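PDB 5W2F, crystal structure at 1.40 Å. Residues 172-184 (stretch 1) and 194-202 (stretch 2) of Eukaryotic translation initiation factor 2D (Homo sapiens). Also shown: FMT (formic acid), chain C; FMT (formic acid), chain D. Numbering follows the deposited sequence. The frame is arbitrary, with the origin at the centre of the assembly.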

ATOM      1  N   GLY A 172      -0.312   5.735  29.916  1.00 20.33           N
ATOM      2  CA  GLY A 172      -1.503   5.017  30.298  1.00 20.22           C
ATOM      3  C   GLY A 172      -2.069   4.146  29.184  1.00 19.51           C
ATOM      4  O   GLY A 172      -1.440   3.948  28.149  1.00 21.01           O
ATOM      5  N   ASN A 173      -3.263   3.623  29.444  1.00 19.66           N
ATOM      6  CA  ASN A 173      -3.959   2.700  28.555  1.00 18.28           C
ATOM      7  C   ASN A 173      -4.996   3.473  27.778  1.00 19.01           C
ATOM      8  O   ASN A 173      -6.074   3.795  28.295  1.00 21.33           O
ATOM      9  CB  ASN A 173      -4.573   1.582  29.368  1.00 18.70           C
ATOM     10  CG  ASN A 173      -5.239   0.524  28.509  1.00 18.94           C
ATOM     11  OD1 ASN A 173      -5.575   0.776  27.346  1.00 20.30           O
ATOM     12  ND2 ASN A 173      -5.451  -0.663  29.084  1.00 19.34           N
ATOM     13  N   GLN A 174      -4.659   3.785  26.523  1.00 17.95           N
ATOM     14  CA  GLN A 174      -5.439   4.737  25.737  1.00 18.23           C
ATOM     15  C   GLN A 174      -5.979   4.148  24.453  1.00 18.61           C
ATOM     16  O   GLN A 174      -6.396   4.896  23.558  1.00 19.44           O
ATOM     17  CB  GLN A 174      -4.595   5.980  25.427  1.00 19.99           C
ATOM     18  CG  GLN A 174      -3.906   6.574  26.651  1.00 20.51           C
ATOM     19  CD  GLN A 174      -4.853   7.064  27.739  1.00 21.41           C
ATOM     20  OE1 GLN A 174      -6.071   7.180  27.549  1.00 22.81           O
ATOM     21  NE2 GLN A 174      -4.277   7.383  28.895  1.00 23.56           N
ATOM     22  N   VAL A 175      -5.980   2.815  24.356  1.00 17.59           N
ATOM     23  CA  VAL A 175      -6.336   2.149  23.099  1.00 18.27           C
ATOM     24  C   VAL A 175      -7.725   2.570  22.597  1.00 18.63           C
ATOM     25  O   VAL A 175      -7.916   2.813  21.397  1.00 19.53           O
ATOM     26  CB  VAL A 175      -6.241   0.629  23.237  1.00 18.12           C
ATOM     27  CG1 VAL A 175      -6.590  -0.072  21.925  1.00 18.53           C
ATOM     28  CG2 VAL A 175      -4.872   0.191  23.740  1.00 19.25           C
ATOM     29  N   HIS A 176      -8.677   2.675  23.514  1.00 17.91           N
ATOM     30  CA  HIS A 176     -10.038   3.087  23.152  1.00 20.29           C
ATOM     31  C   HIS A 176     -10.104   4.466  22.517  1.00 21.63           C
ATOM     32  O   HIS A 176     -10.903   4.700  21.616  1.00 22.02           O
ATOM     33  CB  HIS A 176     -10.977   2.970  24.348  1.00 21.11           C
ATOM     34  CG  HIS A 176     -10.550   3.756  25.548  1.00 21.39           C
ATOM     35  ND1 HIS A 176      -9.431   3.427  26.288  1.00 21.95           N
ATOM     36  CD2 HIS A 176     -11.095   4.849  26.145  1.00 23.81           C
ATOM     37  CE1 HIS A 176      -9.303   4.291  27.285  1.00 24.10           C
ATOM     38  NE2 HIS A 176     -10.316   5.147  27.237  1.00 25.79           N
ATOM     39  N   HIS A 177      -9.232   5.367  22.940  1.00 20.09           N
ATOM     40  CA  HIS A 177      -9.177   6.687  22.327  1.00 20.69           C
ATOM     41  C   HIS A 177      -8.617   6.639  20.905  1.00 20.49           C
ATOM     42  O   HIS A 177      -9.021   7.441  20.055  1.00 21.38           O
ATOM     43  CB  HIS A 177      -8.364   7.646  23.190  1.00 21.06           C
ATOM     44  CG  HIS A 177      -8.997   7.942  24.512  1.00 23.25           C
ATOM     45  ND1 HIS A 177     -10.252   8.504  24.640  1.00 24.91           N
ATOM     46  CD2 HIS A 177      -8.539   7.749  25.771  1.00 24.46           C
ATOM     47  CE1 HIS A 177     -10.532   8.650  25.924  1.00 25.13           C
ATOM     48  NE2 HIS A 177      -9.501   8.217  26.632  1.00 27.56           N
ATOM     49  N   LEU A 178      -7.680   5.727  20.652  1.00 19.18           N
ATOM     50  CA  LEU A 178      -7.222   5.517  19.275  1.00 19.24           C
ATOM     51  C   LEU A 178      -8.328   4.941  18.403  1.00 18.95           C
ATOM     52  O   LEU A 178      -8.394   5.248  17.217  1.00 20.16           O
ATOM     53  CB  LEU A 178      -5.994   4.608  19.191  1.00 19.48           C
ATOM     54  CG  LEU A 178      -4.643   5.263  19.390  1.00 21.34           C
ATOM     55  CD1 LEU A 178      -4.374   6.275  18.281  1.00 19.87           C
ATOM     56  CD2 LEU A 178      -4.508   5.898  20.764  1.00 22.71           C
ATOM     57  N   GLY A 179      -9.165   4.075  18.963  1.00 19.91           N
ATOM     58  CA  GLY A 179     -10.325   3.607  18.216  1.00 20.59           C
ATOM     59  C   GLY A 179     -11.194   4.760  17.761  1.00 19.73           C
ATOM     60  O   GLY A 179     -11.555   4.855  16.581  1.00 20.87           O
ATOM     61  N   TRP A 180     -11.490   5.682  18.677  1.00 21.06           N
ATOM     62  CA  TRP A 180     -12.244   6.871  18.303  1.00 21.59           C
ATOM     63  C   TRP A 180     -11.537   7.652  17.191  1.00 21.96           C
ATOM     64  O   TRP A 180     -12.127   7.983  16.162  1.00 22.04           O
ATOM     65  CB  TRP A 180     -12.468   7.758  19.527  1.00 23.85           C
ATOM     66  CG  TRP A 180     -12.839   9.155  19.170  1.00 26.42           C
ATOM     67  CD1 TRP A 180     -14.049   9.586  18.722  1.00 29.99           C
ATOM     68  CD2 TRP A 180     -11.963  10.299  19.135  1.00 26.47           C
ATOM     69  NE1 TRP A 180     -13.998  10.930  18.440  1.00 31.73           N
ATOM     70  CE2 TRP A 180     -12.733  11.393  18.694  1.00 30.97           C
ATOM     71  CE3 TRP A 180     -10.622  10.506  19.468  1.00 28.50           C
ATOM     72  CZ2 TRP A 180     -12.199  12.677  18.563  1.00 33.10           C
ATOM     73  CZ3 TRP A 180     -10.080  11.786  19.310  1.00 29.49           C
ATOM     74  CH2 TRP A 180     -10.875  12.850  18.870  1.00 30.41           C
ATOM     75  N   LEU A 181     -10.280   7.970  17.423  1.00 20.83           N
ATOM     76  CA  LEU A 181      -9.561   8.851  16.519  1.00 20.01           C
ATOM     77  C   LEU A 181      -9.461   8.243  15.130  1.00 19.76           C
ATOM     78  O   LEU A 181      -9.752   8.906  14.126  1.00 20.85           O
ATOM     79  CB  LEU A 181      -8.165   9.166  17.069  1.00 21.19           C
ATOM     80  CG  LEU A 181      -7.328  10.160  16.238  1.00 22.45           C
ATOM     81  CD1 LEU A 181      -8.046  11.498  16.118  1.00 25.35           C
ATOM     82  CD2 LEU A 181      -5.923  10.366  16.790  1.00 26.40           C
ATOM     83  N   LEU A 182      -9.044   6.986  15.061  1.00 18.34           N
ATOM     84  CA  LEU A 182      -8.765   6.360  13.784  1.00 18.55           C
ATOM     85  C   LEU A 182     -10.020   5.900  13.053  1.00 19.48           C
ATOM     86  O   LEU A 182     -10.110   6.078  11.844  1.00 19.99           O
ATOM     87  CB  LEU A 182      -7.796   5.190  13.962  1.00 19.17           C
ATOM     88  CG  LEU A 182      -6.456   5.558  14.566  1.00 19.44           C
ATOM     89  CD1 LEU A 182      -5.598   4.311  14.773  1.00 20.61           C
ATOM     90  CD2 LEU A 182      -5.680   6.603  13.764  1.00 20.89           C
ATOM     91  N   LEU A 183     -10.964   5.288  13.766  1.00 19.99           N
ATOM     92  CA  LEU A 183     -12.166   4.750  13.119  1.00 20.57           C
ATOM     93  C   LEU A 183     -13.247   5.788  12.936  1.00 21.60           C
ATOM     94  O   LEU A 183     -13.943   5.770  11.942  1.00 23.85           O
ATOM     95  CB  LEU A 183     -12.760   3.593  13.931  1.00 20.54           C
ATOM     96  CG  LEU A 183     -11.839   2.395  14.170  1.00 20.86           C
ATOM     97  CD1 LEU A 183     -12.551   1.374  15.044  1.00 22.34           C
ATOM     98  CD2 LEU A 183     -11.449   1.743  12.861  1.00 22.57           C
ATOM     99  N   GLU A 184     -13.428   6.665  13.915  1.00 22.73           N
ATOM    100  CA  GLU A 184     -14.535   7.617  13.865  1.00 25.33           C
ATOM    101  C   GLU A 184     -14.087   8.926  13.230  1.00 25.29           C
ATOM    102  O   GLU A 184     -14.670   9.366  12.237  1.00 27.83           O
ATOM    103  CB  GLU A 184     -15.134   7.829  15.247  1.00 26.84           C
ATOM    104  CG  GLU A 184     -15.773   6.598  15.855  1.00 33.34           C
ATOM    105  CD  GLU A 184     -16.367   6.883  17.242  1.00 43.18           C
ATOM    106  OE1 GLU A 184     -17.054   7.921  17.417  1.00 48.06           O
ATOM    107  OE2 GLU A 184     -16.132   6.078  18.173  1.00 51.91           O
ATOM    108  N   GLN A 194      -4.329  -2.724  13.919  1.00 16.91           N
ATOM    109  CA  GLN A 194      -4.051  -3.823  14.859  1.00 18.53           C
ATOM    110  C   GLN A 194      -3.924  -3.288  16.256  1.00 16.29           C
ATOM    111  O   GLN A 194      -3.289  -2.271  16.470  1.00 19.69           O
ATOM    112  CB  GLN A 194      -2.758  -4.573  14.456  1.00 19.67           C
ATOM    113  CG  GLN A 194      -2.971  -5.332  13.153  1.00 20.49           C
ATOM    114  CD  GLN A 194      -1.790  -6.193  12.733  1.00 23.52           C
ATOM    115  OE1 GLN A 194      -1.996  -7.270  12.176  1.00 32.34           O
ATOM    116  NE2 GLN A 194      -0.558  -5.735  12.990  1.00 19.56           N
ATOM    117  N   GLY A 195      -4.521  -4.001  17.184  1.00 17.33           N
ATOM    118  CA  GLY A 195      -4.409  -3.721  18.617  1.00 16.94           C
ATOM    119  C   GLY A 195      -5.668  -3.188  19.279  1.00 16.69           C
ATOM    120  O   GLY A 195      -5.732  -3.150  20.522  1.00 17.83           O
ATOM    121  N   LEU A 196      -6.678  -2.816  18.494  1.00 16.78           N
ATOM    122  CA  LEU A 196      -7.891  -2.278  19.106  1.00 17.39           C
ATOM    123  C   LEU A 196      -8.603  -3.314  19.944  1.00 18.71           C
ATOM    124  O   LEU A 196      -9.346  -2.963  20.890  1.00 19.96           O
ATOM    125  CB  LEU A 196      -8.850  -1.704  18.069  1.00 18.04           C
ATOM    126  CG  LEU A 196      -8.335  -0.479  17.337  1.00 18.81           C
ATOM    127  CD1 LEU A 196      -9.254  -0.146  16.182  1.00 23.26           C
ATOM    128  CD2 LEU A 196      -8.185   0.694  18.300  1.00 21.94           C
ATOM    129  N   GLU A 197      -8.391  -4.590  19.611  1.00 17.75           N
ATOM    130  CA  GLU A 197      -8.952  -5.689  20.395  1.00 17.80           C
ATOM    131  C   GLU A 197      -8.416  -5.788  21.834  1.00 17.19           C
ATOM    132  O   GLU A 197      -8.978  -6.518  22.659  1.00 19.25           O
ATOM    133  CB  GLU A 197      -8.704  -7.018  19.684  1.00 18.47           C
ATOM    134  CG  GLU A 197      -7.255  -7.521  19.665  1.00 20.19           C
ATOM    135  CD  GLU A 197      -6.329  -6.837  18.649  1.00 20.71           C
ATOM    136  OE1 GLU A 197      -6.750  -5.960  17.855  1.00 19.41           O
ATOM    137  OE2 GLU A 197      -5.143  -7.220  18.614  1.00 23.66           O
ATOM    138  N   LYS A 198      -7.349  -5.037  22.147  1.00 17.62           N
ATOM    139  CA  LYS A 198      -6.771  -5.033  23.475  1.00 19.15           C
ATOM    140  C   LYS A 198      -7.277  -3.861  24.299  1.00 19.80           C
ATOM    141  O   LYS A 198      -6.797  -3.654  25.419  1.00 22.25           O
ATOM    142  CB  LYS A 198      -5.235  -5.000  23.443  1.00 22.32           C
ATOM    143  CG  LYS A 198      -4.514  -5.884  22.455  1.00 26.59           C
ATOM    144  CD  LYS A 198      -4.656  -7.337  22.761  1.00 26.11           C
ATOM    145  CE  LYS A 198      -3.851  -8.157  21.755  1.00 29.04           C
ATOM    146  NZ  LYS A 198      -4.086  -9.605  21.903  1.00 32.20           N
ATOM    147  N   ALA A 199      -8.218  -3.072  23.769  1.00 18.54           N
ATOM    148  CA  ALA A 199      -8.741  -1.936  24.522  1.00 19.52           C
ATOM    149  C   ALA A 199      -9.482  -2.356  25.774  1.00 19.95           C
ATOM    150  O   ALA A 199     -10.038  -3.460  25.844  1.00 21.03           O
ATOM    151  CB  ALA A 199      -9.684  -1.106  23.668  1.00 21.89           C
ATOM    152  N   LEU A 200      -9.579  -1.435  26.716  1.00 19.64           N
ATOM    153  CA  LEU A 200     -10.349  -1.695  27.927  1.00 18.50           C
ATOM    154  C   LEU A 200     -11.831  -1.955  27.670  1.00 20.60           C
ATOM    155  O   LEU A 200     -12.443  -2.751  28.368  1.00 23.18           O
ATOM    156  CB  LEU A 200     -10.234  -0.524  28.882  1.00 20.02           C
ATOM    157  CG  LEU A 200      -8.878  -0.349  29.528  1.00 20.19           C
ATOM    158  CD1 LEU A 200      -8.704   1.061  30.107  1.00 22.36           C
ATOM    159  CD2 LEU A 200      -8.641  -1.411  30.574  1.00 21.77           C
ATOM    160  N   LYS A 201     -12.383  -1.261  26.692  1.00 23.49           N
ATOM    161  CA  LYS A 201     -13.822  -1.254  26.456  1.00 28.92           C
ATOM    162  C   LYS A 201     -14.063  -0.978  24.996  1.00 31.20           C
ATOM    163  O   LYS A 201     -13.236  -0.310  24.393  1.00 31.73           O
ATOM    164  CB  LYS A 201     -14.489  -0.158  27.293  1.00 34.62           C
ATOM    165  CG  LYS A 201     -13.804   1.206  27.225  1.00 38.34           C
ATOM    166  CD  LYS A 201     -14.277   2.156  28.320  1.00 45.76           C
ATOM    167  CE  LYS A 201     -13.274   3.281  28.541  1.00 49.76           C
ATOM    168  NZ  LYS A 201     -13.692   4.240  29.595  1.00 55.66           N
ATOM    169  N   PRO A 202     -15.207  -1.465  24.434  1.00 35.89           N
ATOM    170  CA  PRO A 202     -15.582  -1.130  23.045  1.00 38.32           C
ATOM    171  C   PRO A 202     -15.824   0.368  22.836  1.00 44.84           C
ATOM    172  O   PRO A 202     -16.032   1.087  23.820  1.00 42.31           O
ATOM    173  CB  PRO A 202     -16.882  -1.907  22.812  1.00 46.18           C
ATOM    174  CG  PRO A 202     -16.950  -2.942  23.884  1.00 44.45           C
ATOM    175  CD  PRO A 202     -16.113  -2.468  25.034  1.00 38.58           C
TER
HETATM  176  C   FMT C 602     -13.099   8.203  22.916  1.00 36.69           C
HETATM  177  O1  FMT C 602     -14.174   8.574  22.460  1.00 44.65           O
HETATM  178  O2  FMT C 602     -12.087   9.061  22.878  1.00 33.44           O
HETATM  179  C   FMT D 603      -4.633  -0.705  33.145  1.00 33.91           C
HETATM  180  O1  FMT D 603      -4.873  -0.567  31.968  1.00 29.36           O
HETATM  181  O2  FMT D 603      -3.925  -1.765  33.485  1.00 43.33           O
HETATM  182  O   HOH W   1      -8.060   0.929  26.279  1.00 19.45           O

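How do the two backbones meet? Stretch 1 enters its helix at Val 175, with Gln 174 at the N-cap position, while stretch 2 makes a short 3-10 turn from Leu 196 to Lys 198 and then continues as loop. The chains come nearest where Val 175 CA lies 4.9 Å from Ala 199 CA. Ala 199 CB lies against the helix start there. No direct hydrogen bond spans the two stretches; they meet through packing and one bridging water.

What fills the apolar centre? Val 175, with chi1 t, points toward stretch 2 and sets CG1 3.7 Å from Ala 199 CB and 4.0 Å from Leu 196 CD2. Leu 196 leaves its backbone sideways, yet its m,t rotamer carries the end of the side chain to the helix. There Leu 196 CD2 sits 3.6 Å from Gly 179 N, and Leu 196 CD1 lies 3.8 Å from Leu 183 CD1. At Gly 179 an ideal CB would fall 3.6 Å from Leu 196 CD2 and be crowded by His 176 O at 3.3 Å; glycine leaves this space open.

What does the chi1 p of His 176 achieve? At 57° it places the ring against Lys 201, with ND1 reaching water 1. Lys 201 CE packs over one face, 3.9 Å from the centroid of the His 176 ring. This is a CH-pi contact: the methylene next to the ammonium group meets the aromatic cloud, while the lysine's own chi1 p and extended outer chain bring it there.

How are the polar groups near the helix start satisfied? Water 1 donates to Asn 173 OD1 at 2.7 Å, accepts from Leu 200 N at 2.8 Å, and hydrogen-bonds His 176 ND1 at 2.8 Å, thereby linking both stretches. With chi1 t, Asn 173 also directs ND2 to O1 of the chain D formic acid at 2.9 Å, while ND2 packs 3.5 Å from Leu 200 CG.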